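Local coordinates for hypothetical protein PH0495 (Pyrococcus horikoshii, PDB 1X3L) that catalyses the ATP-dependent phosphorylation of D-glycerate to 2-phosphoglycerate, with magnesium as cofactor and several other nucleotides or pyrophosphate accepted as phosphate donors, at residues P101-I106 with I144-L149. Residues are numbered along the deposited sequence; the frame is centred on the assembly and turned at random.
Sequences PDEKSI and ISLEDL
Asp102 OD1 takes two backbone N-H groups at the start of helix 103-118, and the turn it holds is the one that Leu146 of 144-149 leans against. Lys104 N lies 2.6 Å from Asp102 OD1, on the anti side and well out of the carboxylate plane, while Ser105 N meets the same oxygen from the other face at 3.3 Å. In return, Ser105 OG accepts from Asp102 N, which completes a capping box; Asp102 OD2 is hydrogen-bonded to Tyr82 OH and Ser105 OG to Ala135 O, which ties the cap to its surroundings. No hydrogen bond joins the two segments, and the contact is made by the side chain of Leu146. Its CG stands anti to the backbone N (chi1 174°), which carries the branch toward 101-106, and its two methyl groups meet different surfaces. CD1 rests on the proline ring, 3.5 Å from Pro101 CG, whereas CD2 lies against the backbone of the N-cap residue, 3.3 Å from Asp102 C. The arrangement brings together the first turns of two helices in the DUF4147 region, helix 103-118, which follows edge strand 92-96 of the parallel sheet, and helix 146-158. Helix 146-158 opens with a capping box of its own: Asp148 N donates to Ser145 OG, and Ser145 N reaches Asp148 OD2 at 2.9 Å in a nearly straight bond (170°). From the solvent-exposed side, Glu103 runs antiparallel to Leu146, its chain folded at chi2 (-49°), which places Glu103 OE2 3.5 Å from Leu146 CD2. Farther along the helix, Ile106 CD1 packs 4.0 Å from Leu146 CB, and the same isoleucine also touches Leu139.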
loop_
_atom_site.group_PDB
_atom_site.type_symbol
_atom_site.label_atom_id
_atom_site.label_comp_id
_atom_site.label_asym_id
_atom_site.label_seq_id
_atom_site.Cartn_x
_atom_site.Cartn_y
_atom_site.Cartn_z
ATOM N N PRO A 101 -3.547 18.051 5.892
ATOM C CA PRO A 101 -4.153 18.751 4.758
ATOM C C PRO A 101 -4.023 20.269 4.841
ATOM O O PRO A 101 -4.013 20.843 5.932
ATOM C CB PRO A 101 -5.607 18.296 4.820
ATOM C CG PRO A 101 -5.838 18.162 6.298
ATOM C CD PRO A 101 -4.582 17.453 6.757
ATOM N N ASP A 102 -3.901 20.908 3.683
ATOM C CA ASP A 102 -3.818 22.363 3.625
ATOM C C ASP A 102 -4.768 22.860 2.542
ATOM O O ASP A 102 -5.540 22.075 1.978
ATOM C CB ASP A 102 -2.383 22.845 3.356
ATOM C CG ASP A 102 -1.830 22.365 2.030
ATOM O OD1 ASP A 102 -2.592 22.267 1.046
ATOM O OD2 ASP A 102 -0.611 22.108 1.968
ATOM N N GLU A 103 -4.716 24.154 2.245
ATOM C CA GLU A 103 -5.610 24.724 1.242
ATOM C C GLU A 103 -5.477 24.109 -0.145
ATOM O O GLU A 103 -6.434 24.111 -0.917
ATOM C CB GLU A 103 -5.427 26.242 1.166
ATOM C CG GLU A 103 -5.896 26.969 2.418
ATOM C CD GLU A 103 -7.295 26.545 2.850
ATOM O OE1 GLU A 103 -8.221 26.570 2.008
ATOM O OE2 GLU A 103 -7.470 26.191 4.037
ATOM N N LYS A 104 -4.300 23.583 -0.469
ATOM C CA LYS A 104 -4.108 22.962 -1.774
ATOM C C LYS A 104 -4.891 21.650 -1.856
ATOM O O LYS A 104 -5.343 21.259 -2.930
ATOM C CB LYS A 104 -2.620 22.718 -2.031
ATOM C CG LYS A 104 -1.812 24.004 -2.193
ATOM C CD LYS A 104 -2.263 24.787 -3.417
ATOM C CE LYS A 104 -1.610 26.167 -3.482
ATOM N NZ LYS A 104 -0.117 26.107 -3.563
ATOM N N SER A 105 -5.054 20.981 -0.717
ATOM C CA SER A 105 -5.803 19.728 -0.663
ATOM C C SER A 105 -7.235 20.028 -1.067
ATOM O O SER A 105 -7.852 19.284 -1.827
ATOM C CB SER A 105 -5.799 19.158 0.758
ATOM O OG SER A 105 -4.481 18.941 1.217
ATOM N N ILE A 106 -7.757 21.128 -0.536
ATOM C CA ILE A 106 -9.113 21.554 -0.830
ATOM C C ILE A 106 -9.206 21.946 -2.292
ATOM O O ILE A 106 -10.156 21.576 -2.981
ATOM C CB ILE A 106 -9.523 22.747 0.060
ATOM C CG1 ILE A 106 -9.747 22.256 1.492
ATOM C CG2 ILE A 106 -10.765 23.427 -0.503
ATOM C CD1 ILE A 106 -10.270 23.318 2.434
ATOM N N ILE A 144 -17.922 23.682 7.578
ATOM C CA ILE A 144 -16.733 23.168 8.242
ATOM C C ILE A 144 -15.457 23.615 7.541
ATOM O O ILE A 144 -15.276 23.386 6.345
ATOM C CB ILE A 144 -16.769 21.627 8.315
ATOM C CG1 ILE A 144 -18.036 21.178 9.048
ATOM C CG2 ILE A 144 -15.531 21.110 9.047
ATOM C CD1 ILE A 144 -18.251 19.673 9.056
ATOM N N SER A 145 -14.573 24.256 8.294
ATOM C CA SER A 145 -13.313 24.736 7.744
ATOM C C SER A 145 -12.219 23.691 7.921
ATOM O O SER A 145 -12.328 22.788 8.755
ATOM C CB SER A 145 -12.887 26.026 8.444
ATOM O OG SER A 145 -12.521 25.767 9.789
ATOM N N LEU A 146 -11.159 23.820 7.135
ATOM C CA LEU A 146 -10.045 22.896 7.229
ATOM C C LEU A 146 -9.520 22.913 8.656
ATOM O O LEU A 146 -9.055 21.899 9.174
ATOM C CB LEU A 146 -8.936 23.307 6.257
ATOM C CG LEU A 146 -7.627 22.519 6.328
ATOM C CD1 LEU A 146 -7.898 21.023 6.277
ATOM C CD2 LEU A 146 -6.739 22.943 5.178
ATOM N N GLU A 147 -9.611 24.073 9.297
ATOM C CA GLU A 147 -9.138 24.203 10.665
ATOM C C GLU A 147 -10.073 23.482 11.630
ATOM O O GLU A 147 -9.634 22.975 12.664
ATOM C CB GLU A 147 -9.010 25.678 11.047
ATOM C CG GLU A 147 -8.141 25.912 12.273
ATOM C CD GLU A 147 -6.778 25.241 12.155
ATOM O OE1 GLU A 147 -6.081 25.469 11.141
ATOM O OE2 GLU A 147 -6.402 24.486 13.080
ATOM N N ASP A 148 -11.362 23.436 11.298
ATOM C CA ASP A 148 -12.323 22.739 12.148
ATOM C C ASP A 148 -12.004 21.253 12.072
ATOM O O ASP A 148 -12.093 20.532 13.065
ATOM C CB ASP A 148 -13.763 22.968 11.678
ATOM C CG ASP A 148 -14.255 24.375 11.953
ATOM O OD1 ASP A 148 -13.989 24.898 13.056
ATOM O OD2 ASP A 148 -14.925 24.951 11.067
ATOM N N LEU A 149 -11.636 20.803 10.876
ATOM C CA LEU A 149 -11.290 19.405 10.657
ATOM C C LEU A 149 -10.083 19.032 11.508
ATOM O O LEU A 149 -10.100 18.024 12.216
ATOM C CB LEU A 149 -10.981 19.162 9.177
ATOM C CG LEU A 149 -10.370 17.807 8.805
ATOM C CD1 LEU A 149 -11.244 16.666 9.313
ATOM C CD2 LEU A 149 -10.214 17.734 7.295
#